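Alpha-Amylase (Thermotoga maritima, PDB 2B5D) is a carbohydrate-active enzyme of glycosyl hydrolase family 57, with a mostly parallel-stranded beta/alpha domain and a helical C-terminal region. Local coordinates at residues A[209-212]-A[217-220]; A[239-244]-A[325-330]; A[251-256]-A[355-360]. One frame throughout, in Å; residues are numbered along the deposited sequence.

How the interactions relate
Interaction 2 lies between the other two in space, touching both. Its centre is about 18 Å from that of interaction 1, which it meets where Trp212 CZ2 packs 3.6 Å from Pro239 CG, and about 17 Å from that of interaction 3, with Lys326 CD 4.2 Å from Tyr252 OH. Asp322 reinforces the second junction, forming a salt bridge with Lys326 and a hydrogen bond with Tyr252. Interactions 1 and 3 do not touch; their nearest atoms are about 19 Å apart. Along the chain interaction 1 closes first, whereas the segments of interactions 2 and 3 alternate. The second subunit reaches all three contacts: its Glu240 packs on Trp212, and its Phe213 meets Lys326 and Tyr252.

Interaction 1 (A[209-212]-A[217-220]); sequences HAFW and QPRY
The chain folds back on itself just after the short helix 209-212, bringing the CA atoms of Trp212 and Gln217 to 5.6 Å and setting a loop with no regular structure beside the helix end. In the beta/alpha domain of this family 57 enzyme, the short helix follows strand 203-206, and the loop that turns back on its end leads on to strand 226-227. Phe211 and Pro218 form the apolar part of the contact, their side chains crossing at about a right angle. Pro218 CG lies 3.7 Å from Phe211 CD1 and approaches the ring obliquely. With CG of Phe211 opposite the carbonyl carbon (chi1 -72°), the ring is set where its CG and CD1 both meet Pro218 CG. Closer to the backbone, Phe211 CB is 3.9 Å from Pro218 CD. A proline suits this place because its compact, rigid ring offers carbon to the phenyl group; both residues also touch Ile226, so the pair is buried against the strand that follows. Gln217, with an extended side chain, passes the C-terminal carbonyl of the helix, its CG 3.5 Å from Trp212 O. A long, flexible polar residue fits this partly exposed edge, where it also packs on Arg333 of the second subunit. The Trp212 CB points away from the loop, and its indole rests on Pro239 of its own chain and Glu240 of the second subunit, a broad flat group well suited to covering both. The backbone of the helix meets the loop as well: Phe211 O is 3.3 Å from Pro218 CD.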
loop_
_atom_site.group_PDB
_atom_site.type_symbol
_atom_site.label_atom_id
_atom_site.label_comp_id
_atom_site.label_asym_id
_atom_site.label_seq_id
_atom_site.Cartn_x
_atom_site.Cartn_y
_atom_site.Cartn_z
ATOM N N HIS A 209 -14.001 -28.133 24.407
ATOM C CA HIS A 209 -15.314 -27.509 24.594
ATOM C C HIS A 209 -16.504 -28.379 23.993
ATOM O O HIS A 209 -17.702 -28.225 24.372
ATOM C CB HIS A 209 -15.266 -26.150 23.913
ATOM C CG HIS A 209 -16.492 -25.334 24.117
ATOM N ND1 HIS A 209 -17.479 -25.210 23.148
ATOM C CD2 HIS A 209 -16.887 -24.568 25.162
ATOM C CE1 HIS A 209 -18.436 -24.416 23.604
ATOM N NE2 HIS A 209 -18.101 -24.010 24.821
ATOM N N ALA A 210 -16.165 -29.238 23.039
ATOM C CA ALA A 210 -17.157 -30.138 22.447
ATOM C C ALA A 210 -17.725 -31.109 23.480
ATOM O O ALA A 210 -18.885 -31.539 23.351
ATOM C CB ALA A 210 -16.550 -30.925 21.237
ATOM N N PHE A 211 -16.913 -31.479 24.484
ATOM C CA PHE A 211 -17.374 -32.353 25.580
ATOM C C PHE A 211 -17.900 -31.515 26.729
ATOM O O PHE A 211 -18.926 -31.877 27.341
ATOM C CB PHE A 211 -16.274 -33.238 26.123
ATOM C CG PHE A 211 -15.840 -34.390 25.206
ATOM C CD1 PHE A 211 -15.172 -35.497 25.749
ATOM C CD2 PHE A 211 -16.120 -34.391 23.838
ATOM C CE1 PHE A 211 -14.743 -36.566 24.938
ATOM C CE2 PHE A 211 -15.688 -35.426 23.012
ATOM C CZ PHE A 211 -15.005 -36.529 23.559
ATOM N N TRP A 212 -17.209 -30.417 27.053
ATOM C CA TRP A 212 -17.585 -29.618 28.229
ATOM C C TRP A 212 -18.916 -29.001 28.051
ATOM O O TRP A 212 -19.637 -28.723 29.011
ATOM C CB TRP A 212 -16.565 -28.491 28.533
ATOM C CG TRP A 212 -15.213 -29.018 28.929
ATOM C CD1 TRP A 212 -14.940 -30.223 29.530
ATOM C CD2 TRP A 212 -13.960 -28.344 28.803
ATOM N NE1 TRP A 212 -13.583 -30.361 29.723
ATOM C CE2 TRP A 212 -12.963 -29.214 29.297
ATOM C CE3 TRP A 212 -13.582 -27.092 28.312
ATOM C CZ2 TRP A 212 -11.609 -28.857 29.342
ATOM C CZ3 TRP A 212 -12.212 -26.739 28.347
ATOM C CH2 TRP A 212 -11.257 -27.626 28.846
ATOM N N GLN A 217 -22.211 -33.753 30.118
ATOM C CA GLN A 217 -20.780 -33.900 29.922
ATOM C C GLN A 217 -20.455 -35.381 29.950
ATOM O O GLN A 217 -20.976 -36.111 30.772
ATOM C CB GLN A 217 -19.972 -33.162 30.998
ATOM C CG GLN A 217 -20.034 -31.628 30.955
ATOM C CD GLN A 217 -18.913 -30.978 31.797
ATOM O OE1 GLN A 217 -18.595 -29.775 31.660
ATOM N NE2 GLN A 217 -18.330 -31.771 32.693
ATOM N N PRO A 218 -19.626 -35.848 29.016
ATOM C CA PRO A 218 -19.032 -37.191 29.127
ATOM C C PRO A 218 -18.437 -37.525 30.502
ATOM O O PRO A 218 -17.704 -36.718 31.082
ATOM C CB PRO A 218 -17.947 -37.158 28.075
ATOM C CG PRO A 218 -18.529 -36.248 27.000
ATOM C CD PRO A 218 -19.276 -35.181 27.755
ATOM N N ARG A 219 -18.688 -38.742 30.976
ATOM C CA ARG A 219 -18.427 -39.076 32.377
ATOM C C ARG A 219 -16.943 -39.074 32.729
ATOM O O ARG A 219 -16.574 -38.560 33.790
ATOM C CB ARG A 219 -19.130 -40.361 32.799
ATOM C CG ARG A 219 -18.590 -41.678 32.241
ATOM C CD ARG A 219 -19.389 -42.883 32.859
ATOM N NE ARG A 219 -19.268 -44.013 31.944
ATOM C CZ ARG A 219 -20.151 -44.285 30.979
ATOM N NH1 ARG A 219 -19.916 -45.269 30.113
ATOM N NH2 ARG A 219 -21.248 -43.546 30.889
ATOM N N TYR A 220 -16.132 -39.622 31.820
ATOM C CA TYR A 220 -14.698 -39.575 31.885
ATOM C C TYR A 220 -14.028 -38.323 31.297
ATOM O O TYR A 220 -12.897 -38.425 30.881
ATOM C CB TYR A 220 -14.124 -40.813 31.188
ATOM C CG TYR A 220 -14.625 -42.099 31.813
ATOM C CD1 TYR A 220 -15.272 -43.072 31.040
ATOM C CD2 TYR A 220 -14.481 -42.320 33.202
ATOM C CE1 TYR A 220 -15.752 -44.260 31.619
ATOM C CE2 TYR A 220 -14.964 -43.473 33.808
ATOM C CZ TYR A 220 -15.596 -44.443 33.010
ATOM O OH TYR A 220 -16.045 -45.582 33.608
#

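Interaction 2 (A[239-244]-A[325-330]); sequences PESSEQ and HKKESQ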
loop_
_atom_site.group_PDB
_atom_site.type_symbol
_atom_site.label_atom_id
_atom_site.label_comp_id
_atom_site.label_asym_id
_atom_site.label_seq_id
_atom_site.Cartn_x
_atom_site.Cartn_y
_atom_site.Cartn_z
ATOM N N PRO A 239 -6.585 -30.506 27.363
ATOM C CA PRO A 239 -6.221 -29.101 27.419
ATOM C C PRO A 239 -4.964 -28.851 28.318
ATOM O O PRO A 239 -4.386 -27.768 28.271
ATOM C CB PRO A 239 -7.455 -28.450 28.068
ATOM C CG PRO A 239 -8.093 -29.622 28.910
ATOM C CD PRO A 239 -7.732 -30.861 28.232
ATOM N N GLU A 240 -4.601 -29.830 29.141
ATOM C CA GLU A 240 -3.362 -29.829 29.896
ATOM C C GLU A 240 -2.178 -30.090 28.997
ATOM O O GLU A 240 -1.047 -29.741 29.370
ATOM C CB GLU A 240 -3.381 -30.875 31.014
ATOM C CG GLU A 240 -4.417 -30.611 32.035
ATOM C CD GLU A 240 -4.201 -31.431 33.296
ATOM O OE1 GLU A 240 -5.113 -31.444 34.150
ATOM O OE2 GLU A 240 -3.134 -32.058 33.443
ATOM N N SER A 241 -2.407 -30.702 27.832
ATOM C CA SER A 241 -1.337 -30.824 26.850
ATOM C C SER A 241 -1.476 -29.769 25.705
ATOM O O SER A 241 -1.178 -30.046 24.566
ATOM C CB SER A 241 -1.223 -32.245 26.308
ATOM O OG SER A 241 -1.242 -33.263 27.312
ATOM N N SER A 242 -1.932 -28.554 26.018
ATOM C CA SER A 242 -2.149 -27.492 25.013
ATOM C C SER A 242 -0.901 -26.946 24.310
ATOM O O SER A 242 0.231 -27.279 24.661
ATOM C CB SER A 242 -2.853 -26.285 25.651
ATOM O OG SER A 242 -1.878 -25.363 26.207
ATOM N N GLU A 243 -1.165 -26.070 23.335
ATOM C CA GLU A 243 -0.196 -25.194 22.620
ATOM C C GLU A 243 0.917 -24.513 23.469
ATOM O O GLU A 243 2.058 -24.402 23.022
ATOM C CB GLU A 243 -0.998 -24.090 21.908
ATOM C CG GLU A 243 -2.211 -23.557 22.751
ATOM C CD GLU A 243 -3.598 -24.058 22.239
ATOM O OE1 GLU A 243 -4.465 -24.442 23.070
ATOM O OE2 GLU A 243 -3.821 -24.036 20.996
ATOM N N GLN A 244 0.571 -24.046 24.669
ATOM C CA GLN A 244 1.534 -23.439 25.602
ATOM C C GLN A 244 2.764 -24.275 25.953
ATOM O O GLN A 244 3.880 -23.733 26.042
ATOM C CB GLN A 244 0.840 -22.922 26.847
ATOM C CG GLN A 244 0.382 -21.518 26.626
ATOM C CD GLN A 244 -0.335 -20.906 27.792
ATOM O OE1 GLN A 244 -1.518 -21.147 27.998
ATOM N NE2 GLN A 244 0.361 -20.054 28.530
ATOM N N HIS A 325 7.407 -37.152 32.994
ATOM C CA HIS A 325 6.988 -37.136 34.380
ATOM C C HIS A 325 5.646 -36.465 34.536
ATOM O O HIS A 325 4.813 -36.938 35.281
ATOM C CB HIS A 325 8.096 -36.595 35.345
ATOM C CG HIS A 325 9.389 -37.357 35.228
ATOM N ND1 HIS A 325 10.629 -36.785 35.443
ATOM C CD2 HIS A 325 9.633 -38.635 34.835
ATOM C CE1 HIS A 325 11.576 -37.677 35.200
ATOM N NE2 HIS A 325 10.998 -38.807 34.825
ATOM N N LYS A 326 5.406 -35.375 33.834
ATOM C CA LYS A 326 4.036 -34.793 33.832
ATOM C C LYS A 326 2.908 -35.740 33.322
ATOM O O LYS A 326 1.815 -35.733 33.859
ATOM C CB LYS A 326 4.020 -33.491 33.060
ATOM C CG LYS A 326 4.769 -32.444 33.796
ATOM C CD LYS A 326 5.021 -31.210 32.979
ATOM C CE LYS A 326 4.889 -30.033 33.895
ATOM N NZ LYS A 326 6.202 -29.765 34.535
ATOM N N LYS A 327 3.196 -36.582 32.333
ATOM C CA LYS A 327 2.138 -37.451 31.760
ATOM C C LYS A 327 1.891 -38.682 32.641
ATOM O O LYS A 327 0.764 -39.227 32.690
ATOM C CB LYS A 327 2.484 -37.898 30.325
ATOM C CG LYS A 327 2.639 -36.768 29.266
ATOM C CD LYS A 327 1.389 -35.923 29.122
ATOM C CE LYS A 327 1.402 -34.759 30.090
ATOM N NZ LYS A 327 0.207 -33.875 30.080
ATOM N N GLU A 328 2.961 -39.140 33.304
ATOM C CA GLU A 328 2.886 -40.249 34.258
ATOM C C GLU A 328 2.136 -39.792 35.479
ATOM O O GLU A 328 1.206 -40.420 35.957
ATOM C CB GLU A 328 4.284 -40.660 34.652
ATOM C CG GLU A 328 5.011 -41.379 33.520
ATOM C CD GLU A 328 6.359 -41.900 33.931
ATOM O OE1 GLU A 328 6.792 -42.943 33.371
ATOM O OE2 GLU A 328 6.982 -41.278 34.818
ATOM N N SER A 329 2.537 -38.667 35.996
ATOM C CA SER A 329 1.782 -38.111 37.084
ATOM C C SER A 329 0.278 -37.996 36.695
ATOM O O SER A 329 -0.591 -38.458 37.421
ATOM C CB SER A 329 2.398 -36.788 37.484
ATOM O OG SER A 329 1.578 -36.184 38.436
ATOM N N GLN A 330 -0.026 -37.435 35.526
ATOM C CA GLN A 330 -1.443 -37.224 35.100
ATOM C C GLN A 330 -2.191 -38.567 34.897
ATOM O O GLN A 330 -3.292 -38.733 35.394
ATOM C CB GLN A 330 -1.508 -36.280 33.888
ATOM C CG GLN A 330 -2.897 -36.203 33.157
ATOM C CD GLN A 330 -2.794 -35.528 31.806
ATOM O OE1 GLN A 330 -1.978 -35.909 30.957
ATOM N NE2 GLN A 330 -3.623 -34.536 31.597
HETATM O O HOH W 1 -5.787 -34.252 33.590
HETATM O O HOH W 2 -0.752 -32.317 32.968
#
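A buried lysine end, gripped by neutral side chains, marks this contact: Lys327 NZ donates to Ser241 OG across it at 3.2 Å and, within its own helix, to Gln330 OE1 at 3.1 Å. The second bond is not aimed at a lone pair, since the ammonium stands above the amide's carbonyl plane, 52° out of it. Bends at chi2 (-59°) and chi3 (89°) fold the lysine chain and bring NZ out from the helix to the serine. Serine suits the site, being short and able both to accept from the lysine and to bond Asp238, whose nearby carboxylate may partly offset the lysine's charge. The same aspartate oxygen, OD2, binds Gln330 NE2, which fixes the amide's rotation. Glu240 approaches that amide from the opposite direction, the two planes 19° apart. Although its OE2 is 3.1 Å from Gln330 NE2, the angle is poor for a hydrogen bond. A water instead joins them, accepting from NE2 at 3.0 Å and donating weakly to Glu240 OE1. The contact thus fastens the loop after strand 233-236 to helix 309-338, with Ser241 and Gln330 also resting on strand 343-349 and Lys327 on strand 377-379.

Interaction 3 (A[251-256]-A[355-360]); sequences GYPGDP and HWWFEG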
loop_
_atom_site.group_PDB
_atom_site.type_symbol
_atom_site.label_atom_id
_atom_site.label_comp_id
_atom_site.label_asym_id
_atom_site.label_seq_id
_atom_site.Cartn_x
_atom_site.Cartn_y
_atom_site.Cartn_z
ATOM N N GLY A 251 7.203 -21.993 26.934
ATOM C CA GLY A 251 7.337 -23.442 26.984
ATOM C C GLY A 251 8.725 -23.933 26.678
ATOM O O GLY A 251 9.669 -23.135 26.616
ATOM N N TYR A 252 8.870 -25.226 26.477
ATOM C CA TYR A 252 10.191 -25.807 26.214
ATOM C C TYR A 252 10.967 -25.140 25.075
ATOM O O TYR A 252 12.102 -24.741 25.283
ATOM C CB TYR A 252 10.135 -27.308 25.921
ATOM C CG TYR A 252 9.445 -28.155 26.944
ATOM C CD1 TYR A 252 8.443 -29.050 26.560
ATOM C CD2 TYR A 252 9.808 -28.097 28.309
ATOM C CE1 TYR A 252 7.819 -29.868 27.488
ATOM C CE2 TYR A 252 9.199 -28.903 29.227
ATOM C CZ TYR A 252 8.200 -29.778 28.811
ATOM O OH TYR A 252 7.586 -30.556 29.725
ATOM N N PRO A 253 10.377 -25.015 23.863
ATOM C CA PRO A 253 11.195 -24.406 22.781
ATOM C C PRO A 253 11.839 -23.032 23.078
ATOM O O PRO A 253 12.796 -22.647 22.412
ATOM C CB PRO A 253 10.207 -24.328 21.608
ATOM C CG PRO A 253 9.245 -25.463 21.871
ATOM C CD PRO A 253 9.042 -25.431 23.362
ATOM N N GLY A 254 11.332 -22.281 24.048
ATOM C CA GLY A 254 11.958 -21.009 24.399
ATOM C C GLY A 254 13.232 -21.099 25.235
ATOM O O GLY A 254 13.791 -20.072 25.625
ATOM N N ASP A 255 13.712 -22.316 25.504
ATOM C CA ASP A 255 14.965 -22.527 26.224
ATOM C C ASP A 255 16.165 -21.869 25.527
ATOM O O ASP A 255 16.372 -22.049 24.316
ATOM C CB ASP A 255 15.218 -24.024 26.395
ATOM C CG ASP A 255 16.356 -24.331 27.361
ATOM O OD1 ASP A 255 17.528 -24.174 26.946
ATOM O OD2 ASP A 255 16.082 -24.759 28.520
ATOM N N PRO A 256 16.985 -21.114 26.301
ATOM C CA PRO A 256 18.149 -20.435 25.724
ATOM C C PRO A 256 19.151 -21.319 24.975
ATOM O O PRO A 256 19.913 -20.793 24.167
ATOM C CB PRO A 256 18.794 -19.711 26.923
ATOM C CG PRO A 256 18.152 -20.246 28.136
ATOM C CD PRO A 256 16.830 -20.846 27.744
ATOM N N HIS A 355 10.529 -27.406 12.572
ATOM C CA HIS A 355 10.546 -26.170 11.823
ATOM C C HIS A 355 10.558 -24.923 12.699
ATOM O O HIS A 355 11.548 -24.198 12.692
ATOM C CB HIS A 355 9.488 -26.131 10.713
ATOM C CG HIS A 355 9.568 -24.902 9.856
ATOM N ND1 HIS A 355 10.676 -24.602 9.085
ATOM C CD2 HIS A 355 8.698 -23.877 9.687
ATOM C CE1 HIS A 355 10.474 -23.449 8.469
ATOM N NE2 HIS A 355 9.285 -22.989 8.822
ATOM N N TRP A 356 9.494 -24.654 13.448
ATOM C CA TRP A 356 9.547 -23.590 14.458
ATOM C C TRP A 356 10.586 -23.895 15.537
ATOM O O TRP A 356 11.348 -23.017 15.945
ATOM C CB TRP A 356 8.169 -23.368 15.087
ATOM C CG TRP A 356 7.288 -22.705 14.120
ATOM C CD1 TRP A 356 6.288 -23.277 13.368
ATOM C CD2 TRP A 356 7.379 -21.330 13.707
ATOM N NE1 TRP A 356 5.729 -22.325 12.530
ATOM C CE2 TRP A 356 6.376 -21.123 12.719
ATOM C CE3 TRP A 356 8.206 -20.247 14.087
ATOM C CZ2 TRP A 356 6.176 -19.873 12.107
ATOM C CZ3 TRP A 356 8.006 -19.011 13.487
ATOM C CH2 TRP A 356 6.994 -18.832 12.507
ATOM N N TRP A 357 10.613 -25.156 15.954
ATOM C CA TRP A 357 11.509 -25.671 16.947
ATOM C C TRP A 357 12.389 -26.707 16.282
ATOM O O TRP A 357 11.948 -27.815 15.993
ATOM C CB TRP A 357 10.679 -26.334 18.037
ATOM C CG TRP A 357 11.410 -26.796 19.251
ATOM C CD1 TRP A 357 12.585 -26.310 19.755
ATOM C CD2 TRP A 357 10.969 -27.797 20.163
ATOM N NE1 TRP A 357 12.919 -26.965 20.910
ATOM C CE2 TRP A 357 11.943 -27.885 21.189
ATOM C CE3 TRP A 357 9.846 -28.639 20.215
ATOM C CZ2 TRP A 357 11.823 -28.781 22.254
ATOM C CZ3 TRP A 357 9.735 -29.522 21.269
ATOM C CH2 TRP A 357 10.710 -29.586 22.270
ATOM N N PHE A 358 13.644 -26.351 16.068
ATOM C CA PHE A 358 14.581 -27.166 15.280
ATOM C C PHE A 358 14.773 -28.564 15.873
ATOM O O PHE A 358 14.905 -29.544 15.149
ATOM C CB PHE A 358 15.924 -26.403 15.183
ATOM C CG PHE A 358 17.048 -27.180 14.554
ATOM C CD1 PHE A 358 16.983 -27.597 13.233
ATOM C CD2 PHE A 358 18.198 -27.457 15.282
ATOM C CE1 PHE A 358 18.040 -28.288 12.650
ATOM C CE2 PHE A 358 19.259 -28.148 14.717
ATOM C CZ PHE A 358 19.191 -28.557 13.401
ATOM N N GLU A 359 14.768 -28.628 17.200
ATOM C CA GLU A 359 15.078 -29.831 17.960
ATOM C C GLU A 359 13.831 -30.657 18.254
ATOM O O GLU A 359 13.916 -31.679 18.927
ATOM C CB GLU A 359 15.756 -29.434 19.285
ATOM C CG GLU A 359 17.073 -28.636 19.122
ATOM C CD GLU A 359 16.887 -27.122 18.961
ATOM O OE1 GLU A 359 15.764 -26.679 18.659
ATOM O OE2 GLU A 359 17.865 -26.364 19.150
ATOM N N GLY A 360 12.677 -30.198 17.768
ATOM C CA GLY A 360 11.392 -30.851 18.002
ATOM C C GLY A 360 11.308 -32.336 17.679
ATOM O O GLY A 360 10.697 -33.094 18.415
#
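A type I beta turn, Trp357 to Gly360, meets a one-turn 3-10 segment, 252-254, through a proline-tryptophan CH-pi contact. Pro253 CG stands over the indole face, 3.6 Å from the centroid of the Trp357 five-membered ring and 20° off its normal; its nearest indole atom is Trp357 CD2, at 3.4 Å. Pro253 CB reaches the same ring at 3.6 Å from Trp357 CG, so two carbons of the pyrrolidine bear on the indole. The tryptophan CG is turned opposite its own backbone N (chi1 -173°), which carries the ring toward the loop. Its other face is met by Gly360 N, 3.8 Å above the plane near the rim, where the turn curls back. Tyr252 adds its CB, 4.3 Å from Trp357 CZ2, before its ring leads away to stack on His319 and bond Asp322 through the hydroxyl. Proline suits the 3-10 segment because its fixed phi fits the tight turn, and its slightly polarised C-H groups suit an electron-rich indole. Tyr258 meets the indole edge-to-face and Phe363 adds another ring, while Tyr252 touches Phe323 of helix 309-338. Face-on packing of a proline ring against an indole is the classic form of the proline-aromatic CH-pi interaction.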